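Local coordinates for cadherin-related family member 2 (Mus musculus, PDB 5CYX), which probably links adjacent epithelial microvilli by calcium-dependent heterophilic adhesion to CDHR5, the piece here being its first three extracellular cadherin repeats, at residues N115-V120 / I213-L218; S173-S178 / D248-I253. One frame throughout, in Å; residues are numbered along the deposited sequence.

Interaction 1. Residues N115-V120 / I213-L218; sequences NETLPV and IDEPDL. With CA (calcium ion), chain E; CA (calcium ion), chain F.
Glu-116 and Ile-213 meet where two parallel strands run out: Glu-116 N donates to Ile-213 O (3.1 Å). The Glu-116 side chain starts near this same carbonyl, CB lying 3.5 Å from Ile-213 O. CG sits between the backbone N and the carbonyl carbon (chi1 77°), and the extended chain carries CD toward the metal. OE2 binds a calcium ion at 2.3 Å and also accepts from Glu-215 N (2.9 Å), which comes in from above the carboxylate plane. OE1 takes a hydrogen bond from the calcium-bound water 1 and another from Tyr-174 N. Glutamate suits the place, being long enough to reach the ion and having two oxygens to divide among these partners. Glu-215 instead turns its carboxylate back, OE1 accepting from Thr-117 N (2.8 Å), while the Asn-115 amide stacks on that carboxylate with the planes 26° apart. An alanine in place of Asn-115 removes the amide, and would probably open a gap beside Ile-213 CD1 (3.7 Å from Asn-115 ND2) and leave the Glu-215 carboxylate freer to turn. Asp-214 OD1, Glu-215 O, Asp-217 OD1 and, from the next repeat, Asp-250 complete the calcium's protein ligands, a site typical of the linker between successive cadherin repeats.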
ATOM      1  N   ASN A 115       3.466 -18.684  -0.671  1.00 47.63           N
ATOM      2  CA  ASN A 115       2.304 -19.539  -0.630  1.00 47.47           C
ATOM      3  C   ASN A 115       1.235 -18.957  -1.519  1.00 45.97           C
ATOM      4  O   ASN A 115       1.028 -17.738  -1.503  1.00 44.90           O
ATOM      5  CB  ASN A 115       1.706 -19.586   0.785  1.00 48.48           C
ATOM      6  CG  ASN A 115       2.489 -20.459   1.733  1.00 49.65           C
ATOM      7  OD1 ASN A 115       2.324 -20.351   2.930  1.00 53.28           O
ATOM      8  ND2 ASN A 115       3.342 -21.264   1.238  1.00 49.68           N
ATOM      9  N   GLU A 116       0.495 -19.820  -2.201  1.00 45.39           N
ATOM     10  CA  GLU A 116      -0.561 -19.311  -3.105  1.00 45.12           C
ATOM     11  C   GLU A 116      -1.690 -18.642  -2.298  1.00 45.37           C
ATOM     12  O   GLU A 116      -2.359 -17.794  -2.871  1.00 45.83           O
ATOM     13  CB  GLU A 116      -1.122 -20.380  -4.025  1.00 45.56           C
ATOM     14  CG  GLU A 116      -2.098 -21.369  -3.422  1.00 46.12           C
ATOM     15  CD  GLU A 116      -2.498 -22.525  -4.351  1.00 46.94           C
ATOM     16  OE1 GLU A 116      -2.614 -22.401  -5.627  1.00 46.28           O
ATOM     17  OE2 GLU A 116      -2.780 -23.600  -3.755  1.00 47.70           O
ATOM     18  N   THR A 117      -1.900 -19.013  -1.023  1.00 45.18           N
ATOM     19  CA  THR A 117      -2.941 -18.323  -0.168  1.00 46.11           C
ATOM     20  C   THR A 117      -2.496 -16.978   0.405  1.00 45.67           C
ATOM     21  O   THR A 117      -3.249 -16.375   1.127  1.00 46.29           O
ATOM     22  CB  THR A 117      -3.442 -19.166   1.030  1.00 46.35           C
ATOM     23  OG1 THR A 117      -2.329 -19.594   1.796  1.00 47.35           O
ATOM     24  CG2 THR A 117      -4.228 -20.370   0.574  1.00 46.70           C
ATOM     25  N   LEU A 118      -1.269 -16.523   0.122  1.00 45.30           N
ATOM     26  CA  LEU A 118      -0.822 -15.198   0.546  1.00 45.01           C
ATOM     27  C   LEU A 118      -1.939 -14.132   0.349  1.00 44.30           C
ATOM     28  O   LEU A 118      -2.460 -13.962  -0.775  1.00 43.24           O
ATOM     29  CB  LEU A 118       0.429 -14.781  -0.208  1.00 45.05           C
ATOM     30  CG  LEU A 118       1.147 -13.541   0.304  1.00 46.21           C
ATOM     31  CD1 LEU A 118       1.692 -13.729   1.731  1.00 47.06           C
ATOM     32  CD2 LEU A 118       2.252 -13.167  -0.675  1.00 46.14           C
ATOM     33  N   PRO A 119      -2.307 -13.424   1.428  1.00 44.11           N
ATOM     34  CA  PRO A 119      -3.402 -12.458   1.236  1.00 43.58           C
ATOM     35  C   PRO A 119      -3.037 -11.213   0.408  1.00 42.85           C
ATOM     36  O   PRO A 119      -1.887 -10.747   0.384  1.00 41.98           O
ATOM     37  CB  PRO A 119      -3.798 -12.041   2.646  1.00 44.72           C
ATOM     38  CG  PRO A 119      -3.113 -12.991   3.581  1.00 44.90           C
ATOM     39  CD  PRO A 119      -1.991 -13.636   2.866  1.00 44.64           C
ATOM     40  N   VAL A 120      -4.042 -10.687  -0.287  1.00 42.32           N
ATOM     41  CA  VAL A 120      -3.867  -9.488  -1.020  1.00 41.99           C
ATOM     42  C   VAL A 120      -3.549  -8.352  -0.030  1.00 41.63           C
ATOM     43  O   VAL A 120      -4.209  -8.227   0.959  1.00 42.50           O
ATOM     44  CB  VAL A 120      -5.153  -9.171  -1.854  1.00 42.84           C
ATOM     45  CG1 VAL A 120      -5.018  -7.827  -2.493  1.00 43.50           C
ATOM     46  CG2 VAL A 120      -5.324 -10.206  -2.956  1.00 42.88           C
ATOM     47  N   ILE A 213       3.900 -21.648  -4.257  1.00 47.88           N
ATOM     48  CA  ILE A 213       3.805 -22.929  -3.575  1.00 48.06           C
ATOM     49  C   ILE A 213       2.359 -23.368  -3.548  1.00 47.33           C
ATOM     50  O   ILE A 213       1.442 -22.621  -3.122  1.00 46.04           O
ATOM     51  CB  ILE A 213       4.323 -22.796  -2.124  1.00 49.38           C
ATOM     52  CG1 ILE A 213       5.827 -22.514  -2.121  1.00 50.41           C
ATOM     53  CG2 ILE A 213       3.982 -24.015  -1.260  1.00 50.30           C
ATOM     54  CD1 ILE A 213       6.329 -22.052  -0.747  1.00 50.90           C
ATOM     55  N   ASP A 214       2.139 -24.584  -4.007  1.00 47.68           N
ATOM     56  CA  ASP A 214       0.810 -25.152  -4.083  1.00 47.55           C
ATOM     57  C   ASP A 214       0.391 -25.569  -2.672  1.00 48.68           C
ATOM     58  O   ASP A 214       1.156 -26.254  -1.939  1.00 47.80           O
ATOM     59  CB  ASP A 214       0.771 -26.341  -5.042  1.00 47.73           C
ATOM     60  CG  ASP A 214      -0.635 -26.706  -5.478  1.00 47.33           C
ATOM     61  OD1 ASP A 214      -1.666 -26.011  -5.080  1.00 45.75           O
ATOM     62  OD2 ASP A 214      -0.700 -27.680  -6.245  1.00 46.23           O
ATOM     63  N   GLU A 215      -0.808 -25.118  -2.285  1.00 49.03           N
ATOM     64  CA  GLU A 215      -1.373 -25.476  -0.984  1.00 50.88           C
ATOM     65  C   GLU A 215      -2.639 -26.306  -1.170  1.00 50.92           C
ATOM     66  O   GLU A 215      -3.259 -26.216  -2.196  1.00 50.96           O
ATOM     67  CB  GLU A 215      -1.665 -24.233  -0.174  1.00 51.39           C
ATOM     68  CG  GLU A 215      -0.419 -23.480   0.281  1.00 52.71           C
ATOM     69  CD  GLU A 215      -0.825 -22.254   1.108  1.00 53.83           C
ATOM     70  OE1 GLU A 215      -1.199 -21.189   0.555  1.00 52.07           O
ATOM     71  OE2 GLU A 215      -0.805 -22.369   2.333  1.00 56.50           O
ATOM     72  N   PRO A 216      -2.980 -27.160  -0.196  1.00 52.23           N
ATOM     73  CA  PRO A 216      -4.064 -28.097  -0.435  1.00 53.15           C
ATOM     74  C   PRO A 216      -5.437 -27.434  -0.257  1.00 54.14           C
ATOM     75  O   PRO A 216      -5.942 -27.357   0.858  1.00 53.27           O
ATOM     76  CB  PRO A 216      -3.817 -29.190   0.587  1.00 54.15           C
ATOM     77  CG  PRO A 216      -3.068 -28.526   1.700  1.00 54.59           C
ATOM     78  CD  PRO A 216      -2.244 -27.454   1.053  1.00 53.37           C
ATOM     79  N   ASP A 217      -5.989 -26.927  -1.359  1.00 54.67           N
ATOM     80  CA  ASP A 217      -7.306 -26.294  -1.327  1.00 57.08           C
ATOM     81  C   ASP A 217      -8.175 -26.596  -2.535  1.00 58.21           C
ATOM     82  O   ASP A 217      -9.117 -25.872  -2.781  1.00 57.54           O
ATOM     83  CB  ASP A 217      -7.131 -24.774  -1.218  1.00 57.85           C
ATOM     84  CG  ASP A 217      -6.410 -24.162  -2.423  1.00 58.72           C
ATOM     85  OD1 ASP A 217      -5.843 -24.865  -3.315  1.00 58.88           O
ATOM     86  OD2 ASP A 217      -6.411 -22.928  -2.461  1.00 61.08           O
ATOM     87  N   LEU A 218      -7.859 -27.652  -3.272  1.00 64.14           N
ATOM     88  CA  LEU A 218      -8.692 -28.113  -4.346  1.00 64.05           C
ATOM     89  C   LEU A 218      -9.014 -29.561  -4.054  1.00 64.20           C
ATOM     90  O   LEU A 218      -8.126 -30.370  -3.659  1.00 60.95           O
ATOM     91  CB  LEU A 218      -7.959 -27.953  -5.673  1.00 63.94           C
ATOM     92  CG  LEU A 218      -7.667 -26.518  -6.107  1.00 64.40           C
ATOM     93  CD1 LEU A 218      -6.762 -26.526  -7.319  1.00 64.28           C
ATOM     94  CD2 LEU A 218      -8.976 -25.804  -6.456  1.00 65.81           C
TER
HETATM   95 CA    CA E1004      -3.814 -25.549  -4.311  1.00 49.17          CA
HETATM   96 CA    CA F1005      -6.253 -31.348  -2.715  1.00 55.54          CA
HETATM   97  O   HOH W   1      -4.150 -24.391  -6.358  1.00 39.08           O
HETATM   98  O   HOH W   2      -7.135 -30.197  -0.624  1.00 42.90           O
HETATM   99  O   HOH W   3      -3.944 -31.559  -1.790  1.00 41.62           O

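Interaction 2. Residues S173-S178 / D248-I253; sequences SYNNKS and DSDKGI. With CA (calcium ion), chain F; CA (calcium ion), chain E.
The Tyr-174 ring meets the backbone of Gly-252 obliquely, its CE1 lying 3.4 Å from Gly-252 N, while Asn-175 CG lies at the ring's edge and in its plane. Tyr-174 CG is anti to the backbone N (chi1 175°), which starts the side chain toward 248-253. The ring comes so near that a side chain at Gly-252 would probably crowd Tyr-174 CZ, consistent with glycine at this position. Gly-252 N donates a hydrogen bond to Asp-214 OD2. Beside the ring, the Asn-175 side chain lies against the backbone of Ser-249 to Lys-251, CG being 3.6 Å from Ser-249 O. Asparagine is a fitting type here, a short polar side chain set against a polar backbone.

The segment 248-253 also holds calcium ligands. The Asp-250 carboxylate bridges two calcium ions, OD1 binding one at 2.3 Å and OD2 the other at 2.2 Å. Asp-248 OD1 binds the second ion at 2.4 Å and also accepts from Asp-250 N (2.9 Å), closing an Asx turn; the donor stands 68° out of the carboxylate plane. Leu-218 O and Glu-304 supply the rest of that ion's protein ligands. On the other segment, Ser-173 OG accepts from Asn-176 N in an ST motif that shapes the loop carrying Tyr-174 and Asn-175. No clear hydrogen bond spans the two segments directly: they touch lightly, and the acidic groups gathered here would probably repel one another without the calcium ions, so the join between the repeats is likely to depend on calcium.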
ATOM      1  N   SER A 173      -2.775 -18.539  -7.908  1.00 49.34           N
ATOM      2  CA  SER A 173      -3.166 -19.967  -8.010  1.00 49.98           C
ATOM      3  C   SER A 173      -2.105 -20.773  -8.740  1.00 49.41           C
ATOM      4  O   SER A 173      -1.915 -20.580  -9.945  1.00 48.76           O
ATOM      5  CB  SER A 173      -4.507 -20.152  -8.753  1.00 51.89           C
ATOM      6  OG  SER A 173      -4.820 -21.554  -8.810  1.00 54.47           O
ATOM      7  N   TYR A 174      -1.418 -21.656  -8.003  1.00 48.27           N
ATOM      8  CA  TYR A 174      -0.447 -22.560  -8.592  1.00 48.94           C
ATOM      9  C   TYR A 174      -1.023 -23.324  -9.795  1.00 49.52           C
ATOM     10  O   TYR A 174      -0.384 -23.429 -10.795  1.00 52.33           O
ATOM     11  CB  TYR A 174       0.109 -23.538  -7.526  1.00 48.51           C
ATOM     12  CG  TYR A 174       1.059 -24.615  -8.061  1.00 48.97           C
ATOM     13  CD1 TYR A 174       0.583 -25.736  -8.718  1.00 49.85           C
ATOM     14  CD2 TYR A 174       2.446 -24.519  -7.881  1.00 49.30           C
ATOM     15  CE1 TYR A 174       1.479 -26.724  -9.209  1.00 50.73           C
ATOM     16  CE2 TYR A 174       3.330 -25.482  -8.388  1.00 50.22           C
ATOM     17  CZ  TYR A 174       2.841 -26.586  -9.029  1.00 51.02           C
ATOM     18  OH  TYR A 174       3.715 -27.575  -9.508  1.00 52.68           O
ATOM     19  N   ASN A 175      -2.207 -23.882  -9.647  1.00 49.76           N
ATOM     20  CA  ASN A 175      -2.865 -24.720 -10.648  1.00 50.65           C
ATOM     21  C   ASN A 175      -3.698 -23.999 -11.721  1.00 52.53           C
ATOM     22  O   ASN A 175      -3.825 -24.478 -12.815  1.00 52.27           O
ATOM     23  CB  ASN A 175      -3.783 -25.690  -9.910  1.00 49.94           C
ATOM     24  CG  ASN A 175      -2.998 -26.630  -9.026  1.00 49.67           C
ATOM     25  OD1 ASN A 175      -2.853 -26.429  -7.787  1.00 48.79           O
ATOM     26  ND2 ASN A 175      -2.404 -27.582  -9.660  1.00 49.15           N
ATOM     27  N   ASN A 176      -4.289 -22.867 -11.387  1.00 54.11           N
ATOM     28  CA  ASN A 176      -5.127 -22.154 -12.351  1.00 56.84           C
ATOM     29  C   ASN A 176      -4.581 -20.862 -12.933  1.00 55.80           C
ATOM     30  O   ASN A 176      -5.180 -20.339 -13.879  1.00 56.62           O
ATOM     31  CB  ASN A 176      -6.489 -21.915 -11.727  1.00 59.74           C
ATOM     32  CG  ASN A 176      -7.135 -23.215 -11.293  1.00 63.23           C
ATOM     33  OD1 ASN A 176      -7.477 -23.412 -10.109  1.00 66.57           O
ATOM     34  ND2 ASN A 176      -7.265 -24.136 -12.246  1.00 65.32           N
ATOM     35  N   LYS A 177      -3.468 -20.350 -12.401  1.00 53.16           N
ATOM     36  CA  LYS A 177      -2.837 -19.151 -12.944  1.00 52.83           C
ATOM     37  C   LYS A 177      -1.431 -19.486 -13.409  1.00 52.29           C
ATOM     38  O   LYS A 177      -1.184 -19.587 -14.618  1.00 52.68           O
ATOM     39  CB  LYS A 177      -2.875 -17.983 -11.924  1.00 52.57           C
ATOM     40  CG  LYS A 177      -4.274 -17.407 -11.761  1.00 52.73           C
ATOM     41  CD  LYS A 177      -4.354 -16.368 -10.634  1.00 53.15           C
ATOM     42  CE  LYS A 177      -5.683 -15.591 -10.697  1.00 53.51           C
ATOM     43  NZ  LYS A 177      -5.677 -14.337  -9.881  1.00 53.14           N
ATOM     44  N   SER A 178      -0.518 -19.680 -12.466  1.00 50.79           N
ATOM     45  CA  SER A 178       0.859 -19.960 -12.791  1.00 50.71           C
ATOM     46  C   SER A 178       1.594 -20.355 -11.514  1.00 50.50           C
ATOM     47  O   SER A 178       1.362 -19.774 -10.462  1.00 49.83           O
ATOM     48  CB  SER A 178       1.536 -18.736 -13.411  1.00 50.17           C
ATOM     49  OG  SER A 178       2.891 -19.014 -13.726  1.00 49.60           O
ATOM     50  N   ASP A 248      -5.772 -35.940  -6.830  1.00 57.83           N
ATOM     51  CA  ASP A 248      -5.707 -34.633  -6.201  1.00 57.19           C
ATOM     52  C   ASP A 248      -5.548 -33.560  -7.280  1.00 57.50           C
ATOM     53  O   ASP A 248      -4.644 -33.643  -8.110  1.00 57.07           O
ATOM     54  CB  ASP A 248      -4.532 -34.633  -5.234  1.00 56.40           C
ATOM     55  CG  ASP A 248      -4.363 -33.347  -4.501  1.00 56.55           C
ATOM     56  OD1 ASP A 248      -5.250 -32.480  -4.600  1.00 57.30           O
ATOM     57  OD2 ASP A 248      -3.337 -33.219  -3.797  1.00 55.12           O
ATOM     58  N   SER A 249      -6.441 -32.556  -7.269  1.00 57.02           N
ATOM     59  CA  SER A 249      -6.361 -31.456  -8.227  1.00 56.65           C
ATOM     60  C   SER A 249      -5.223 -30.511  -7.927  1.00 55.42           C
ATOM     61  O   SER A 249      -4.815 -29.745  -8.788  1.00 54.22           O
ATOM     62  CB  SER A 249      -7.702 -30.692  -8.291  1.00 57.97           C
ATOM     63  OG  SER A 249      -8.709 -31.585  -8.638  1.00 57.75           O
ATOM     64  N   ASP A 250      -4.671 -30.568  -6.698  1.00 54.27           N
ATOM     65  CA  ASP A 250      -3.491 -29.789  -6.381  1.00 53.44           C
ATOM     66  C   ASP A 250      -2.270 -30.554  -6.933  1.00 53.80           C
ATOM     67  O   ASP A 250      -1.687 -31.447  -6.263  1.00 52.35           O
ATOM     68  CB  ASP A 250      -3.366 -29.513  -4.866  1.00 53.47           C
ATOM     69  CG  ASP A 250      -4.610 -28.846  -4.270  1.00 54.10           C
ATOM     70  OD1 ASP A 250      -4.787 -27.668  -4.469  1.00 54.98           O
ATOM     71  OD2 ASP A 250      -5.428 -29.520  -3.600  1.00 54.32           O
ATOM     72  N   LYS A 251      -1.848 -30.160  -8.126  1.00 54.61           N
ATOM     73  CA  LYS A 251      -0.821 -30.883  -8.895  1.00 55.84           C
ATOM     74  C   LYS A 251       0.592 -30.653  -8.354  1.00 54.69           C
ATOM     75  O   LYS A 251       1.476 -31.373  -8.703  1.00 55.07           O
ATOM     76  CB  LYS A 251      -0.856 -30.557 -10.397  1.00 57.72           C
ATOM     77  CG  LYS A 251      -2.211 -30.739 -11.065  1.00 59.54           C
ATOM     78  CD  LYS A 251      -2.676 -32.184 -11.075  1.00 60.62           C
ATOM     79  CE  LYS A 251      -4.036 -32.289 -11.742  1.00 62.54           C
ATOM     80  NZ  LYS A 251      -4.700 -33.582 -11.434  1.00 62.68           N
ATOM     81  N   GLY A 252       0.787 -29.639  -7.535  1.00 53.94           N
ATOM     82  CA  GLY A 252       2.019 -29.449  -6.809  1.00 53.61           C
ATOM     83  C   GLY A 252       2.139 -30.298  -5.555  1.00 52.82           C
ATOM     84  O   GLY A 252       3.161 -30.277  -4.905  1.00 52.73           O
ATOM     85  N   ILE A 253       1.073 -31.011  -5.224  1.00 53.41           N
ATOM     86  CA  ILE A 253       0.948 -31.805  -4.043  1.00 53.47           C
ATOM     87  C   ILE A 253       0.754 -33.262  -4.393  1.00 54.23           C
ATOM     88  O   ILE A 253       1.510 -34.081  -3.912  1.00 53.07           O
ATOM     89  CB  ILE A 253      -0.161 -31.253  -3.077  1.00 52.93           C
ATOM     90  CG1 ILE A 253       0.277 -29.893  -2.513  1.00 53.45           C
ATOM     91  CG2 ILE A 253      -0.372 -32.170  -1.862  1.00 52.68           C
ATOM     92  CD1 ILE A 253      -0.844 -29.026  -1.914  1.00 53.72           C
TER
HETATM   93 CA    CA F1005      -6.253 -31.348  -2.715  1.00 55.54          CA
HETATM   94 CA    CA E1004      -3.814 -25.549  -4.311  1.00 49.17          CA
HETATM   95  O   HOH W   3      -3.944 -31.559  -1.790  1.00 41.62           O
HETATM   96  O   HOH W   1      -4.150 -24.391  -6.358  1.00 39.08           O
HETATM   97  O   HOH W   2      -7.135 -30.197  -0.624  1.00 42.90           O

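In the fold
From the N terminus, the chain reaches 115-120 just after strand 109-115 of the second cadherin repeat, then 173-178 before strand 180-189. Interaction 1 closes a loop of 92 residues, the body of that repeat, when 213-218 leaves strand 206-213. Interaction 2 closes its loop later, after strand 240-248 of the third repeat. The segments alternate, so the two loops cross, and their centres lie about 9 Å apart. Each pairs a loop of the second repeat with a later one: interaction 1 ties that repeat to the linker leaving it, and interaction 2 ties it to the third. Both share the same two calcium ions at the junction between the repeats.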